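Local atomic coordinates of coatomer subunit delta (Saccharomyces cerevisiae, PDB entry 5FJZ), a protein that forms part of coatomer, which probably binds dilysine motifs in Golgi-to-ER retrograde transport, and binds a tryptophan-based Dsl1 peptide through its mu-homology domain. Residues K57-D60 with S61-V64; V167-T171 with E172-C176; E226-D230 with K231-S235. One frame throughout, in Å; residues are numbered along the deposited sequence.

How the contacts relate
From the N terminus, contact 1 (57-64) closes a turn just after strand 54-58, the middle strand of a small three-stranded sheet. Contact 2 (167-176) follows far along the chain, where the chain leaves edge strand 168-169 of a four-stranded sheet and heads for strand 180-182 of the large mixed sheet. Contact 3 (226-235) comes last, turning the chain out of strand 220-229 of that mixed sheet toward strand 241-246, beside strand 54-58. The three are in series, with none nesting or crossing. Contacts 1 and 3 touch through S61 OG and K234 CE, 4.1 Å apart, whereas the centres of contacts 1 and 2 are about 44 Å apart, on opposite sides of the chain's centre.

Contact 1. Residues K57-D60 with S61-V64; sequences KLAD and SIDV
The end of the I62 side chain folds back over A59 and L58, and this is the dense part of the contact. I62 CD1 lies 3.9 Å from L58 CB and 3.9 Å from A59 CB; it also sits 3.5 Å from A59 O, so the methyl packs on the backbone oxygen of A59 as well as on the L58 and A59 side chains. Two torsions account for this: CG1 stands anti to the carbonyl carbon (chi1 -65°), and a chi2 of 149° then places CD1 against the preceding residues. The I62 N-H is given to A59 O at 3.1 Å in a nearly straight bond (166°). A looser apolar touch, L58 CD1 to V64 CG1 at 4.4 Å, continues the buried side, where F82 of helix 79-85 packs on both L58 and V64.

The two central residues of the turn form its open side. D60 and S61 are solvent-exposed and their CB bonds point away; S61 OG is still 3.9 Å from A59 CB. K86 NZ donates hydrogen bonds to the carbonyl oxygens of both D60 and I62, bridging two peptide groups of the loop. The whole is a type I beta turn, A59 to I62, at the end of strand 54-58 in the small antiparallel sheet of the mu-homology domain, within the region that interacts with Dsl1.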
# COMPACT_ATOMS: atom_id res chain seq x y z
N LYS A 57 -20.78 -26.40 -10.14
CA LYS A 57 -20.83 -26.47 -11.60
C LYS A 57 -21.18 -25.09 -12.09
O LYS A 57 -22.21 -24.56 -11.73
CB LYS A 57 -21.88 -27.45 -12.13
CG LYS A 57 -21.39 -28.88 -12.24
CD LYS A 57 -22.49 -29.80 -12.80
CE LYS A 57 -22.19 -31.27 -12.56
NZ LYS A 57 -23.46 -32.06 -12.62
N LEU A 58 -20.31 -24.51 -12.91
CA LEU A 58 -20.62 -23.20 -13.45
C LEU A 58 -21.66 -23.33 -14.55
O LEU A 58 -21.71 -24.37 -15.19
CB LEU A 58 -19.37 -22.59 -14.01
CG LEU A 58 -18.14 -22.45 -13.05
CD1 LEU A 58 -16.99 -21.75 -13.66
CD2 LEU A 58 -18.49 -21.72 -11.78
N ALA A 59 -22.39 -22.26 -14.82
CA ALA A 59 -23.44 -22.24 -15.88
C ALA A 59 -22.87 -22.60 -17.25
O ALA A 59 -21.71 -22.32 -17.62
CB ALA A 59 -24.11 -20.90 -16.00
N ASP A 60 -23.67 -23.37 -17.98
CA ASP A 60 -23.23 -23.91 -19.26
C ASP A 60 -22.94 -22.76 -20.23
O ASP A 60 -22.14 -22.91 -21.19
CB ASP A 60 -24.34 -24.80 -19.80
CG ASP A 60 -24.38 -26.17 -19.14
OD1 ASP A 60 -23.26 -26.75 -18.95
OD2 ASP A 60 -25.50 -26.70 -18.88
N SER A 61 -23.55 -21.60 -19.99
CA SER A 61 -23.36 -20.42 -20.90
C SER A 61 -22.00 -19.78 -20.80
O SER A 61 -21.68 -18.92 -21.60
CB SER A 61 -24.43 -19.35 -20.67
OG SER A 61 -24.46 -18.94 -19.30
N ILE A 62 -21.19 -20.18 -19.82
CA ILE A 62 -19.88 -19.52 -19.62
C ILE A 62 -18.88 -20.15 -20.48
O ILE A 62 -18.73 -21.41 -20.48
CB ILE A 62 -19.40 -19.64 -18.17
CG1 ILE A 62 -20.38 -18.87 -17.31
CG2 ILE A 62 -17.98 -19.10 -17.98
CD1 ILE A 62 -20.52 -19.45 -15.95
N ASP A 63 -18.06 -19.32 -21.08
CA ASP A 63 -16.91 -19.87 -21.77
C ASP A 63 -15.61 -19.80 -20.91
O ASP A 63 -14.87 -18.81 -20.93
CB ASP A 63 -16.69 -19.03 -22.97
CG ASP A 63 -15.59 -19.53 -23.85
OD1 ASP A 63 -15.01 -20.62 -23.67
OD2 ASP A 63 -15.31 -18.80 -24.84
N VAL A 64 -15.22 -20.95 -20.39
CA VAL A 64 -14.00 -21.04 -19.54
C VAL A 64 -12.67 -21.10 -20.35
O VAL A 64 -11.59 -21.06 -19.76
CB VAL A 64 -14.12 -22.23 -18.60
CG1 VAL A 64 -15.37 -22.08 -17.74
CG2 VAL A 64 -14.17 -23.56 -19.35

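Contact 2. Residues V167-T171 with E172-C176; sequences VDINT and ESSTC
S174 reaches back to N170 and ties the loop to the chain near strand 168-169. From its backbone outward, S174 CB lies 3.6 Å from N170 O and 4.2 Å from T171 O. OG, set beside the serine's own backbone N by a chi1 of -51°, then closes on N170 O at 2.8 Å as a hydrogen-bond donor, and the same hydroxyl oxygen has a hydrogen bond with A206 N of strand 202-210. N170 O takes a second bond, from S173 N at 3.1 Å (150°). The two donors come from opposite faces of its carbonyl plane, each well above it, so the oxygen is held between them. The S173 bond spans three residues, as in a 3-10 turn, and T171 and E172 have the matching backbone conformation; a further bond, S174 N to T171 O at 3.4 Å, is weak. This short turn carries the chain off the edge strand of the four-stranded antiparallel sheet of the mu-homology domain. With an alanine in place of S174 the hydroxyl is gone, which is likely to cost N170 O one of its donors and A206 N this partner. On the outer side, E172 bends at chi2 (-97°) so that OE1 folds back to 3.7 Å from N170 CB. It also comes close to T171 N, though at an angle too poor for a hydrogen bond. The T171 and E172 side chains cross at about a right angle, while N170 ND2 turns to the sheet and bonds T208 OG1.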
# COMPACT_ATOMS: atom_id res chain seq x y z
N VAL A 167 -22.27 24.27 -2.94
CA VAL A 167 -22.65 23.83 -4.29
C VAL A 167 -24.13 24.09 -4.53
O VAL A 167 -24.93 23.78 -3.69
CB VAL A 167 -22.54 22.28 -4.34
CG1 VAL A 167 -23.14 21.75 -5.62
CG2 VAL A 167 -21.13 21.82 -4.15
N ASP A 168 -24.48 24.54 -5.73
CA ASP A 168 -25.83 24.82 -6.17
C ASP A 168 -26.18 23.84 -7.25
O ASP A 168 -25.54 23.82 -8.30
CB ASP A 168 -25.84 26.28 -6.70
CG ASP A 168 -27.19 26.78 -7.11
OD1 ASP A 168 -28.22 26.10 -6.94
OD2 ASP A 168 -27.20 27.89 -7.68
N ILE A 169 -27.05 22.93 -6.89
CA ILE A 169 -27.60 21.88 -7.78
C ILE A 169 -28.54 22.54 -8.76
O ILE A 169 -29.47 23.25 -8.34
CB ILE A 169 -28.40 20.82 -6.98
CG1 ILE A 169 -27.62 20.16 -5.87
CG2 ILE A 169 -29.00 19.75 -7.91
CD1 ILE A 169 -26.27 19.65 -6.32
N ASN A 170 -28.28 22.40 -10.05
CA ASN A 170 -29.13 23.03 -11.08
C ASN A 170 -30.18 22.03 -11.52
O ASN A 170 -30.01 21.20 -12.42
CB ASN A 170 -28.19 23.60 -12.16
CG ASN A 170 -27.26 24.70 -11.58
OD1 ASN A 170 -27.61 25.38 -10.61
ND2 ASN A 170 -26.07 24.86 -12.15
N THR A 171 -31.31 22.08 -10.82
CA THR A 171 -32.36 21.10 -10.96
C THR A 171 -32.98 21.14 -12.36
O THR A 171 -33.48 20.15 -12.84
CB THR A 171 -33.44 21.26 -9.88
OG1 THR A 171 -34.03 22.56 -10.02
CG2 THR A 171 -32.84 21.13 -8.41
N GLU A 172 -32.89 22.28 -13.04
CA GLU A 172 -33.50 22.42 -14.39
C GLU A 172 -32.74 21.64 -15.45
O GLU A 172 -33.25 21.40 -16.53
CB GLU A 172 -33.53 23.89 -14.81
CG GLU A 172 -32.11 24.55 -14.87
CD GLU A 172 -31.74 25.33 -13.62
OE1 GLU A 172 -31.74 24.65 -12.56
OE2 GLU A 172 -31.46 26.58 -13.65
N SER A 173 -31.47 21.35 -15.18
CA SER A 173 -30.66 20.59 -16.12
C SER A 173 -30.18 19.25 -15.54
O SER A 173 -29.17 18.76 -15.98
CB SER A 173 -29.46 21.40 -16.55
OG SER A 173 -29.81 22.63 -17.01
N SER A 174 -30.84 18.74 -14.51
CA SER A 174 -30.56 17.47 -13.93
C SER A 174 -31.72 16.54 -14.09
O SER A 174 -32.92 16.94 -14.03
CB SER A 174 -30.18 17.63 -12.42
OG SER A 174 -29.18 18.57 -12.21
N THR A 175 -31.41 15.26 -14.19
CA THR A 175 -32.42 14.26 -14.24
C THR A 175 -33.15 14.05 -12.89
O THR A 175 -34.36 13.87 -12.87
CB THR A 175 -31.81 12.96 -14.72
OG1 THR A 175 -31.18 13.17 -15.96
CG2 THR A 175 -32.87 11.83 -14.85
N CYS A 176 -32.42 13.96 -11.79
CA CYS A 176 -33.01 13.58 -10.48
C CYS A 176 -33.07 14.92 -9.67
O CYS A 176 -32.06 15.34 -9.15
CB CYS A 176 -32.13 12.47 -9.89
SG CYS A 176 -31.94 12.28 -8.09

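Contact 3. Residues E226-D230 with K231-S235; sequences ESTRD and KLAKS
The backbone from D230 to A233 makes a type I beta turn, closed by A233 N giving its hydrogen to D230 O at 2.9 Å and 162°. D230 adds a second bond from its side chain. Its CG is anti to the backbone N (chi1 176°), which swings the carboxylate forward along the chain, and OD1 accepts the L232 N-H at 2.9 Å with little bend at the hydrogen (168°). The amide meets OD1 from above the carboxylate plane. K231 N is almost as near to OD1, but its angle is too poor for a hydrogen bond, so of these two amides only that of L232 is bonded to it. While the main-chain bond closes the turn, the bond from L232 N to OD1 is the one that limits the rotation of the carboxylate.

A233 fills the inner side. Its CB lies 3.2 Å from D230 O, 4.0 Å from D230 CB and 3.9 Å from T228 OG1, a small methyl seated against the end of the strand, and it also touches T260 of strand 257-269. The outer side is open: L232 CB passes 3.6 Å from D230 OD1 before its branch leads away, and the long K231 chain bends at its outer torsions and reaches Y256 in a cation-pi contact. D230 O and OD1 thus combine a type I beta turn with an Asx turn, the arrangement that ends strand 220-229 of the mixed sheet of the mu-homology domain.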
# COMPACT_ATOMS: atom_id res chain seq x y z
N GLU A 226 -23.91 -2.29 -6.96
CA GLU A 226 -25.18 -3.02 -6.84
C GLU A 226 -25.00 -4.51 -6.58
O GLU A 226 -24.00 -5.06 -6.98
CB GLU A 226 -26.02 -2.82 -8.14
CG GLU A 226 -25.41 -3.47 -9.39
CD GLU A 226 -26.42 -4.11 -10.34
OE1 GLU A 226 -27.56 -3.59 -10.41
OE2 GLU A 226 -26.07 -5.10 -11.04
N SER A 227 -25.94 -5.15 -5.88
CA SER A 227 -25.88 -6.60 -5.65
C SER A 227 -27.27 -7.24 -5.66
O SER A 227 -28.28 -6.56 -5.36
CB SER A 227 -25.20 -6.90 -4.34
OG SER A 227 -25.86 -6.24 -3.30
N THR A 228 -27.31 -8.51 -5.99
CA THR A 228 -28.57 -9.29 -6.06
C THR A 228 -28.34 -10.66 -5.37
O THR A 228 -27.35 -11.28 -5.64
CB THR A 228 -29.17 -9.35 -7.49
OG1 THR A 228 -29.68 -10.66 -7.76
CG2 THR A 228 -28.18 -8.97 -8.61
N ARG A 229 -29.24 -11.07 -4.49
CA ARG A 229 -29.24 -12.43 -3.96
C ARG A 229 -30.30 -13.23 -4.68
O ARG A 229 -31.48 -12.90 -4.57
CB ARG A 229 -29.49 -12.41 -2.45
CG ARG A 229 -29.42 -13.80 -1.84
CD ARG A 229 -29.23 -13.65 -0.35
NE ARG A 229 -29.08 -14.96 0.25
CZ ARG A 229 -28.38 -15.23 1.34
NH1 ARG A 229 -27.80 -14.27 2.02
NH2 ARG A 229 -28.31 -16.48 1.75
N ASP A 230 -29.89 -14.26 -5.42
CA ASP A 230 -30.78 -15.12 -6.22
C ASP A 230 -29.92 -16.27 -6.74
O ASP A 230 -28.92 -16.03 -7.40
CB ASP A 230 -31.38 -14.31 -7.38
CG ASP A 230 -32.28 -15.15 -8.38
OD1 ASP A 230 -32.36 -16.41 -8.36
OD2 ASP A 230 -32.87 -14.50 -9.24
N LYS A 231 -30.33 -17.52 -6.47
CA LYS A 231 -29.65 -18.70 -7.02
C LYS A 231 -29.28 -18.63 -8.47
O LYS A 231 -28.28 -19.22 -8.93
CB LYS A 231 -30.53 -19.96 -6.88
CG LYS A 231 -30.43 -20.65 -5.55
CD LYS A 231 -31.54 -21.70 -5.44
CE LYS A 231 -31.05 -23.09 -5.07
NZ LYS A 231 -30.51 -23.87 -6.22
N LEU A 232 -30.14 -17.99 -9.25
CA LEU A 232 -30.04 -17.95 -10.70
C LEU A 232 -29.41 -16.63 -11.21
O LEU A 232 -29.25 -16.42 -12.41
CB LEU A 232 -31.45 -18.17 -11.32
CG LEU A 232 -32.24 -19.47 -10.98
CD1 LEU A 232 -33.61 -19.58 -11.67
CD2 LEU A 232 -31.43 -20.74 -11.21
N ALA A 233 -28.97 -15.77 -10.28
CA ALA A 233 -28.33 -14.49 -10.61
C ALA A 233 -27.14 -14.73 -11.49
O ALA A 233 -26.37 -15.66 -11.27
CB ALA A 233 -27.91 -13.72 -9.34
N LYS A 234 -26.97 -13.82 -12.44
CA LYS A 234 -25.80 -13.77 -13.30
C LYS A 234 -25.07 -12.47 -12.97
O LYS A 234 -25.73 -11.41 -12.94
CB LYS A 234 -26.23 -13.70 -14.73
CG LYS A 234 -26.34 -15.01 -15.44
CD LYS A 234 -26.28 -14.69 -16.92
CE LYS A 234 -26.73 -15.84 -17.78
NZ LYS A 234 -27.24 -15.31 -19.07
N SER A 235 -23.75 -12.48 -12.95
CA SER A 235 -22.91 -11.28 -12.87
C SER A 235 -22.99 -10.42 -14.11
O SER A 235 -23.48 -10.87 -15.18
CB SER A 235 -21.40 -11.66 -12.64
OG SER A 235 -20.76 -12.04 -13.88